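Local coordinates for protein mevalonate diphosphate decarboxylase (Legionella pneumophila, PDB 3LTO) that probably catalyses the ATP-dependent decarboxylation of mevalonate 5-diphosphate to isopentenyl diphosphate, at residues A[244-249]-A[253-258]; A[138-143]-A[152-157]; A[57-60]-A[64-67]. All blocks are in the same frame, centred on the assembly; numbering follows the deposited sequence.

Interaction 1 (A[244-249]-A[253-258]); sequences QLFKTC and FSYITD
Phe246, near the end of helix 228-247, meets both aromatic residues of the returning chain. Its CB sits over one face of the Phe253 ring, 3.7 Å from the ring centroid, a CH-pi contact. Further out the two rings lie obliquely to each other, their planes at 31° and their centroids 5.3 Å apart. Tyr255 comes to the same Phe246 ring differently: its CE2 edge points at the rim of one Phe246 face, with Phe246 CE2 and Tyr255 CE2 3.7 Å apart, in an offset edge-to-face pair whose planes are nearly perpendicular. The hydroxyl of Tyr255 is hydrogen-bonded to the backbone O of Ile190. The carbonyl of Phe246 takes the one backbone bond between 244-249 and 253-258, from Phe253 N to Phe246 O at 3.3 Å; the N-H is well directed (165°), but it arrives from above the carbonyl plane. At Lys247 just the base of the side chain takes part, with CB 3.7 Å from Phe253 O, and the extended chain then leads away. Cys249 follows in the loop after the helix. With chi1 at 65°, its SG falls between backbone N and C and reaches the Phe253 ring at the edge, 3.7 Å from Phe253 CE1, as a sulfur-aromatic contact. Ala195 of helix 192-198 touches all three aromatic side chains, and Leu198 also packs on Phe253. This largely buried aromatic cluster, with its backbone bond, lies where helix 228-247 gives way to the connection into helix 258-274, in the C-terminal domain of this GHMP-type enzyme.

Interaction 2 (A[138-143]-A[152-157]); sequences EQAQLS and RSFYAP. With SO4 (sulfate ion), chain C.
Phe154 lays its ring against the side of helix 136-144, where Gln139, Ala140 and Ser143 receive it. Phe154 CB starts 4.0 Å from Ala140 CB, and CG still meets that methyl. With chi1 at -73°, CG stands anti to the carbonyl carbon and the ring is carried over the helix. CD2 then lies 3.7 Å from Ala140 CA, which sits over the ring face, 20° off its normal, in a CH-pi contact. On the other branch CE1 touches Gln139 CB at 3.8 Å. Farther out CE2 approaches Ser143 CB to 3.4 Å, and CZ ends near Gln139 O and Ser143 CB. Ser143 OG comes in at the ring edge, in its plane, while it is hydrogen-bonded to Ser150 OG. At the start of 152-157, Arg152 NH2 donates an almost straight bond to sulfate O2 (2.7 Å). The sulfate, probably from the crystallisation liquor, is also held by Tyr16 N, Met17 N and Ser149 OG, consistent with a site that could take a phosphate group. The helix contact itself is mainly apolar, van der Waals packing, while polar ends bond to other residues, Tyr155 OH to Asp137 and Arg152 NE to Ser31 OG.

Interaction 3 (A[57-60]-A[64-67]); sequences PLTI and PEFN
Pro64 lies beside Leu58, whose CD2 methyl turns back to 3.7 Å from Pro64 CA and close to its N. Next, Glu65 N donates to Pro57 O at 2.9 Å, an almost straight bond (169°) that enters 36° out of the carbonyl plane. A water also donates to Pro57 O and to Glu65 O, at 2.6 Å from the latter, so two donors share the proline carbonyl. Leu58 and Pro64 form a single beta bridge in the irregular connection between strand 54-55 and helix 71-87, and Leu58 is bonded through its backbone to Ser97 of strand 93-99 as well. The Glu65 side chain sets off anti to its own N (chi1 180°) and runs extended; its CB passes Pro57 O at 3.6 Å, and the Thr59 CG2 methyl crosses it at an angle, close to CA and CB. At its end, a second water donates to both Glu65 OE1 (2.8 Å) and Leu58 O (2.9 Å), linking two acceptors. The carboxylate's other oxygen, OE2, receives a weak bond of 3.5 Å from Asn67 ND2. Finally Asn67 CB lies against Pro57 CG at 3.9 Å, while its OD1 accepts from Ser69 N.

Interactions 1 and 2 are largely buried, whereas interaction 3 is a surface contact, and its chemistry follows suit: two waters complete the polar links there, while the other two rely on aromatic rings. Both buried contacts set a helix against the loop that follows it, but interaction 1 keeps a backbone bond and groups three rings, whereas interaction 2 sets mainly the Phe154 ring against a helix. Interaction 3 joins two parts of one loop. Interactions 2 and 3 both belong to the N-terminal domain, centres 25 Å apart; interaction 1 belongs to the C-terminal domain, its centre about 30 Å from that of interaction 2, across the middle of the chain. None touches another.

Interaction 1 (A[244-249]-A[253-258])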
loop_
_atom_site.group_PDB
_atom_site.type_symbol
_atom_site.label_atom_id
_atom_site.label_comp_id
_atom_site.label_asym_id
_atom_site.label_seq_id
_atom_site.Cartn_x
_atom_site.Cartn_y
_atom_site.Cartn_z
ATOM N N GLN A 244 23.639 -12.444 -10.165
ATOM C CA GLN A 244 24.956 -12.164 -9.608
ATOM C C GLN A 244 24.861 -12.301 -8.087
ATOM O O GLN A 244 25.832 -12.664 -7.425
ATOM C CB GLN A 244 25.427 -10.751 -9.970
ATOM C CG GLN A 244 26.685 -10.335 -9.218
ATOM C CD GLN A 244 27.340 -9.081 -9.778
ATOM O OE1 GLN A 244 28.465 -9.133 -10.290
ATOM N NE2 GLN A 244 26.641 -7.949 -9.686
ATOM N N LEU A 245 23.683 -12.009 -7.540
ATOM C CA LEU A 245 23.462 -12.117 -6.098
ATOM C C LEU A 245 23.684 -13.553 -5.637
ATOM O O LEU A 245 24.309 -13.792 -4.610
ATOM C CB LEU A 245 22.039 -11.679 -5.744
ATOM C CG LEU A 245 21.777 -10.318 -5.088
ATOM C CD1 LEU A 245 22.629 -9.224 -5.697
ATOM C CD2 LEU A 245 20.288 -10.004 -5.231
ATOM N N PHE A 246 23.176 -14.509 -6.404
ATOM C CA PHE A 246 23.336 -15.911 -6.041
ATOM C C PHE A 246 24.814 -16.320 -5.972
ATOM O O PHE A 246 25.243 -16.977 -5.023
ATOM C CB PHE A 246 22.610 -16.827 -7.043
ATOM C CG PHE A 246 21.177 -16.434 -7.329
ATOM C CD1 PHE A 246 20.324 -16.045 -6.309
ATOM C CD2 PHE A 246 20.674 -16.496 -8.631
ATOM C CE1 PHE A 246 18.985 -15.719 -6.574
ATOM C CE2 PHE A 246 19.344 -16.175 -8.910
ATOM C CZ PHE A 246 18.494 -15.784 -7.874
ATOM N N LYS A 247 25.601 -15.923 -6.964
ATOM C CA LYS A 247 27.009 -16.314 -6.980
ATOM C C LYS A 247 27.960 -15.462 -6.149
ATOM O O LYS A 247 29.160 -15.747 -6.095
ATOM C CB LYS A 247 27.524 -16.395 -8.422
ATOM C CG LYS A 247 27.703 -15.062 -9.118
ATOM C CD LYS A 247 28.290 -15.249 -10.514
ATOM C CE LYS A 247 28.651 -13.920 -11.160
ATOM N NZ LYS A 247 29.050 -14.094 -12.580
ATOM N N THR A 248 27.452 -14.418 -5.502
ATOM C CA THR A 248 28.320 -13.590 -4.665
ATOM C C THR A 248 27.919 -13.655 -3.190
ATOM O O THR A 248 28.356 -12.836 -2.390
ATOM C CB THR A 248 28.328 -12.110 -5.113
ATOM O OG1 THR A 248 26.993 -11.609 -5.126
ATOM C CG2 THR A 248 28.925 -11.968 -6.505
ATOM N N CYS A 249 27.081 -14.624 -2.828
ATOM C CA CYS A 249 26.681 -14.758 -1.429
ATOM C C CYS A 249 27.754 -15.556 -0.688
ATOM O O CYS A 249 28.801 -15.878 -1.257
ATOM C CB CYS A 249 25.316 -15.449 -1.303
ATOM S SG CYS A 249 25.234 -17.174 -1.853
ATOM N N PHE A 253 26.413 -19.999 -5.581
ATOM C CA PHE A 253 25.704 -21.015 -6.348
ATOM C C PHE A 253 25.201 -20.322 -7.602
ATOM O O PHE A 253 25.106 -19.095 -7.644
ATOM C CB PHE A 253 24.542 -21.641 -5.559
ATOM C CG PHE A 253 23.464 -20.671 -5.167
ATOM C CD1 PHE A 253 23.632 -19.814 -4.079
ATOM C CD2 PHE A 253 22.263 -20.631 -5.870
ATOM C CE1 PHE A 253 22.613 -18.930 -3.694
ATOM C CE2 PHE A 253 21.239 -19.748 -5.493
ATOM C CZ PHE A 253 21.418 -18.899 -4.403
ATOM N N SER A 254 24.895 -21.091 -8.635
ATOM C CA SER A 254 24.439 -20.475 -9.866
ATOM C C SER A 254 23.540 -21.378 -10.689
ATOM O O SER A 254 23.798 -22.576 -10.807
ATOM C CB SER A 254 25.654 -20.061 -10.701
ATOM O OG SER A 254 25.268 -19.559 -11.965
ATOM N N TYR A 255 22.477 -20.796 -11.246
ATOM C CA TYR A 255 21.553 -21.535 -12.099
ATOM C C TYR A 255 22.088 -21.422 -13.510
ATOM O O TYR A 255 21.830 -22.272 -14.362
ATOM C CB TYR A 255 20.156 -20.919 -12.052
ATOM C CG TYR A 255 19.536 -20.948 -10.681
ATOM C CD1 TYR A 255 19.091 -22.147 -10.123
ATOM C CD2 TYR A 255 19.401 -19.780 -9.939
ATOM C CE1 TYR A 255 18.522 -22.179 -8.861
ATOM C CE2 TYR A 255 18.835 -19.798 -8.675
ATOM C CZ TYR A 255 18.397 -20.999 -8.143
ATOM O OH TYR A 255 17.839 -21.012 -6.899
ATOM N N ILE A 256 22.832 -20.349 -13.749
ATOM C CA ILE A 256 23.420 -20.110 -15.053
ATOM C C ILE A 256 24.659 -20.991 -15.170
ATOM O O ILE A 256 25.417 -21.135 -14.218
ATOM C CB ILE A 256 23.816 -18.622 -15.216
ATOM C CG1 ILE A 256 22.552 -17.762 -15.337
ATOM C CG2 ILE A 256 24.745 -18.441 -16.433
ATOM C CD1 ILE A 256 22.807 -16.267 -15.159
ATOM N N THR A 257 24.837 -21.605 -16.329
ATOM C CA THR A 257 25.993 -22.454 -16.570
ATOM C C THR A 257 26.571 -22.056 -17.911
ATOM O O THR A 257 26.050 -21.157 -18.573
ATOM C CB THR A 257 25.612 -23.939 -16.679
ATOM O OG1 THR A 257 24.871 -24.139 -17.892
ATOM C CG2 THR A 257 24.778 -24.377 -15.478
ATOM N N ASP A 258 27.635 -22.743 -18.317
ATOM C CA ASP A 258 28.267 -22.475 -19.597
ATOM C C ASP A 258 27.244 -22.705 -20.704
ATOM O O ASP A 258 27.255 -22.026 -21.729
ATOM C CB ASP A 258 29.490 -23.383 -19.789
ATOM C CG ASP A 258 29.148 -24.860 -19.689
ATOM O OD1 ASP A 258 28.302 -25.229 -18.847
ATOM O OD2 ASP A 258 29.742 -25.655 -20.450
#

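Interaction 2 (A[138-143]-A[152-157])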
loop_
_atom_site.group_PDB
_atom_site.type_symbol
_atom_site.label_atom_id
_atom_site.label_comp_id
_atom_site.label_asym_id
_atom_site.label_seq_id
_atom_site.Cartn_x
_atom_site.Cartn_y
_atom_site.Cartn_z
ATOM N N GLU A 138 -8.953 -7.514 -2.963
ATOM C CA GLU A 138 -8.892 -8.153 -1.661
ATOM C C GLU A 138 -8.327 -9.553 -1.812
ATOM O O GLU A 138 -7.592 -10.034 -0.958
ATOM C CB GLU A 138 -10.283 -8.226 -1.044
ATOM C CG GLU A 138 -10.899 -6.863 -0.823
ATOM C CD GLU A 138 -12.247 -6.935 -0.141
ATOM O OE1 GLU A 138 -13.205 -7.473 -0.747
ATOM O OE2 GLU A 138 -12.336 -6.451 1.009
ATOM N N GLN A 139 -8.675 -10.210 -2.909
ATOM C CA GLN A 139 -8.198 -11.561 -3.145
ATOM C C GLN A 139 -6.695 -11.574 -3.390
ATOM O O GLN A 139 -5.995 -12.468 -2.928
ATOM C CB GLN A 139 -8.940 -12.176 -4.335
ATOM C CG GLN A 139 -10.235 -12.831 -3.937
ATOM C CD GLN A 139 -10.986 -13.387 -5.117
ATOM O OE1 GLN A 139 -11.961 -12.793 -5.575
ATOM N NE2 GLN A 139 -10.530 -14.526 -5.628
ATOM N N ALA A 140 -6.213 -10.573 -4.117
ATOM C CA ALA A 140 -4.795 -10.462 -4.418
ATOM C C ALA A 140 -4.019 -10.238 -3.132
ATOM O O ALA A 140 -2.972 -10.853 -2.930
ATOM C CB ALA A 140 -4.543 -9.301 -5.389
ATOM N N GLN A 141 -4.542 -9.363 -2.271
ATOM C CA GLN A 141 -3.897 -9.039 -0.999
ATOM C C GLN A 141 -3.780 -10.318 -0.176
ATOM O O GLN A 141 -2.745 -10.583 0.435
ATOM C CB GLN A 141 -4.712 -7.983 -0.219
ATOM C CG GLN A 141 -5.897 -8.570 0.568
ATOM C CD GLN A 141 -6.911 -7.545 1.092
ATOM O OE1 GLN A 141 -7.905 -7.920 1.731
ATOM N NE2 GLN A 141 -6.669 -6.256 0.824
ATOM N N LEU A 142 -4.846 -11.116 -0.176
ATOM C CA LEU A 142 -4.871 -12.374 0.566
ATOM C C LEU A 142 -3.854 -13.347 -0.023
ATOM O O LEU A 142 -3.018 -13.905 0.695
ATOM C CB LEU A 142 -6.268 -13.005 0.505
ATOM C CG LEU A 142 -7.393 -12.361 1.323
ATOM C CD1 LEU A 142 -8.708 -13.065 1.026
ATOM C CD2 LEU A 142 -7.062 -12.462 2.810
ATOM N N SER A 143 -3.926 -13.535 -1.339
ATOM C CA SER A 143 -3.023 -14.446 -2.026
ATOM C C SER A 143 -1.582 -14.027 -1.754
ATOM O O SER A 143 -0.685 -14.858 -1.649
ATOM C CB SER A 143 -3.314 -14.424 -3.531
ATOM O OG SER A 143 -2.735 -15.540 -4.181
ATOM N N ARG A 152 0.319 -10.680 -8.324
ATOM C CA ARG A 152 0.421 -10.104 -9.661
ATOM C C ARG A 152 -0.370 -10.879 -10.705
ATOM O O ARG A 152 -0.605 -10.378 -11.811
ATOM C CB ARG A 152 1.875 -10.046 -10.108
ATOM C CG ARG A 152 2.667 -8.923 -9.509
ATOM C CD ARG A 152 3.972 -8.773 -10.250
ATOM N NE ARG A 152 5.107 -9.156 -9.432
ATOM C CZ ARG A 152 5.746 -10.314 -9.512
ATOM N NH1 ARG A 152 5.368 -11.231 -10.385
ATOM N NH2 ARG A 152 6.773 -10.543 -8.711
ATOM N N SER A 153 -0.781 -12.098 -10.367
ATOM C CA SER A 153 -1.537 -12.908 -11.319
ATOM C C SER A 153 -3.017 -12.541 -11.419
ATOM O O SER A 153 -3.724 -13.061 -12.277
ATOM C CB SER A 153 -1.391 -14.394 -10.983
ATOM O OG SER A 153 -0.087 -14.846 -11.308
ATOM N N PHE A 154 -3.468 -11.641 -10.548
ATOM C CA PHE A 154 -4.857 -11.188 -10.522
ATOM C C PHE A 154 -5.121 -10.039 -11.498
ATOM O O PHE A 154 -6.234 -9.506 -11.560
ATOM C CB PHE A 154 -5.226 -10.743 -9.100
ATOM C CG PHE A 154 -5.385 -11.881 -8.138
ATOM C CD1 PHE A 154 -6.630 -12.465 -7.936
ATOM C CD2 PHE A 154 -4.277 -12.429 -7.496
ATOM C CE1 PHE A 154 -6.772 -13.584 -7.116
ATOM C CE2 PHE A 154 -4.408 -13.553 -6.671
ATOM C CZ PHE A 154 -5.656 -14.129 -6.483
ATOM N N TYR A 155 -4.097 -9.654 -12.254
ATOM C CA TYR A 155 -4.229 -8.557 -13.206
ATOM C C TYR A 155 -3.570 -8.945 -14.518
ATOM O O TYR A 155 -2.686 -9.794 -14.540
ATOM C CB TYR A 155 -3.569 -7.298 -12.634
ATOM C CG TYR A 155 -4.064 -6.968 -11.242
ATOM C CD1 TYR A 155 -5.219 -6.211 -11.052
ATOM C CD2 TYR A 155 -3.415 -7.475 -10.114
ATOM C CE1 TYR A 155 -5.721 -5.968 -9.776
ATOM C CE2 TYR A 155 -3.911 -7.240 -8.830
ATOM C CZ TYR A 155 -5.066 -6.488 -8.672
ATOM O OH TYR A 155 -5.584 -6.281 -7.413
ATOM N N ALA A 156 -4.011 -8.317 -15.603
ATOM C CA ALA A 156 -3.489 -8.576 -16.940
ATOM C C ALA A 156 -3.829 -7.395 -17.851
ATOM O O ALA A 156 -4.784 -6.661 -17.588
ATOM C CB ALA A 156 -4.104 -9.855 -17.492
ATOM N N PRO A 157 -3.049 -7.194 -18.931
ATOM C CA PRO A 157 -1.896 -8.014 -19.310
ATOM C C PRO A 157 -0.604 -7.686 -18.553
ATOM O O PRO A 157 0.349 -8.458 -18.590
ATOM C CB PRO A 157 -1.782 -7.765 -20.813
ATOM C CG PRO A 157 -2.179 -6.330 -20.918
ATOM C CD PRO A 157 -3.407 -6.274 -20.027
HETATM S S SO4 C . 9.550 -12.233 -8.815
HETATM O O1 SO4 C . 9.408 -10.798 -9.115
HETATM O O2 SO4 C . 8.209 -12.813 -8.703
HETATM O O3 SO4 C . 10.294 -12.874 -9.909
HETATM O O4 SO4 C . 10.270 -12.451 -7.555
#

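Interaction 3 (A[57-60]-A[64-67])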
loop_
_atom_site.group_PDB
_atom_site.type_symbol
_atom_site.label_atom_id
_atom_site.label_comp_id
_atom_site.label_asym_id
_atom_site.label_seq_id
_atom_site.Cartn_x
_atom_site.Cartn_y
_atom_site.Cartn_z
ATOM N N PRO A 57 -1.767 -33.148 -5.087
ATOM C CA PRO A 57 -1.487 -32.580 -6.406
ATOM C C PRO A 57 -1.812 -33.626 -7.481
ATOM O O PRO A 57 -1.689 -34.828 -7.240
ATOM C CB PRO A 57 0.003 -32.256 -6.326
ATOM C CG PRO A 57 0.526 -33.355 -5.430
ATOM C CD PRO A 57 -0.522 -33.381 -4.333
ATOM N N LEU A 58 -2.239 -33.168 -8.654
ATOM C CA LEU A 58 -2.599 -34.068 -9.743
ATOM C C LEU A 58 -1.885 -33.697 -11.032
ATOM O O LEU A 58 -1.474 -32.545 -11.215
ATOM C CB LEU A 58 -4.113 -34.024 -9.988
ATOM C CG LEU A 58 -5.076 -34.325 -8.831
ATOM C CD1 LEU A 58 -6.507 -34.090 -9.297
ATOM C CD2 LEU A 58 -4.894 -35.762 -8.349
ATOM N N THR A 59 -1.735 -34.678 -11.919
ATOM C CA THR A 59 -1.100 -34.452 -13.213
ATOM C C THR A 59 -2.146 -33.864 -14.153
ATOM O O THR A 59 -3.344 -33.878 -13.856
ATOM C CB THR A 59 -0.576 -35.758 -13.837
ATOM O OG1 THR A 59 -1.671 -36.658 -14.052
ATOM C CG2 THR A 59 0.454 -36.401 -12.930
ATOM N N ILE A 60 -1.697 -33.356 -15.294
ATOM C CA ILE A 60 -2.613 -32.753 -16.254
ATOM C C ILE A 60 -3.787 -33.682 -16.581
ATOM O O ILE A 60 -4.944 -33.250 -16.595
ATOM C CB ILE A 60 -1.863 -32.345 -17.543
ATOM C CG1 ILE A 60 -0.579 -31.591 -17.167
ATOM C CG2 ILE A 60 -2.747 -31.435 -18.401
ATOM C CD1 ILE A 60 0.236 -31.105 -18.356
ATOM N N PRO A 64 -3.129 -38.773 -9.660
ATOM C CA PRO A 64 -2.274 -38.319 -8.564
ATOM C C PRO A 64 -0.834 -38.131 -8.999
ATOM O O PRO A 64 -0.271 -38.971 -9.703
ATOM C CB PRO A 64 -2.416 -39.435 -7.540
ATOM C CG PRO A 64 -3.841 -39.846 -7.714
ATOM C CD PRO A 64 -3.985 -39.892 -9.224
ATOM N N GLU A 65 -0.243 -37.015 -8.588
ATOM C CA GLU A 65 1.145 -36.740 -8.915
ATOM C C GLU A 65 2.000 -37.247 -7.757
ATOM O O GLU A 65 1.606 -37.139 -6.592
ATOM C CB GLU A 65 1.353 -35.236 -9.096
ATOM C CG GLU A 65 2.777 -34.822 -9.432
ATOM C CD GLU A 65 2.895 -33.320 -9.619
ATOM O OE1 GLU A 65 2.218 -32.775 -10.517
ATOM O OE2 GLU A 65 3.653 -32.681 -8.867
ATOM N N PHE A 66 3.153 -37.821 -8.080
ATOM C CA PHE A 66 4.046 -38.328 -7.053
ATOM C C PHE A 66 4.807 -37.122 -6.543
ATOM O O PHE A 66 5.630 -36.546 -7.256
ATOM C CB PHE A 66 5.003 -39.372 -7.638
ATOM C CG PHE A 66 5.820 -40.099 -6.600
ATOM C CD1 PHE A 66 6.931 -39.505 -6.026
ATOM C CD2 PHE A 66 5.462 -41.382 -6.192
ATOM C CE1 PHE A 66 7.679 -40.174 -5.061
ATOM C CE2 PHE A 66 6.203 -42.062 -5.228
ATOM C CZ PHE A 66 7.315 -41.455 -4.661
ATOM N N ASN A 67 4.517 -36.743 -5.304
ATOM C CA ASN A 67 5.132 -35.576 -4.688
ATOM C C ASN A 67 5.327 -35.844 -3.197
ATOM O O ASN A 67 4.368 -36.127 -2.478
ATOM C CB ASN A 67 4.208 -34.370 -4.889
ATOM C CG ASN A 67 4.902 -33.047 -4.651
ATOM O OD1 ASN A 67 5.553 -32.848 -3.634
ATOM N ND2 ASN A 67 4.749 -32.128 -5.592
HETATM O O HOH W 1 -0.619 -36.558 -5.351
HETATM O O HOH W 2 0.373 -30.745 -9.828
#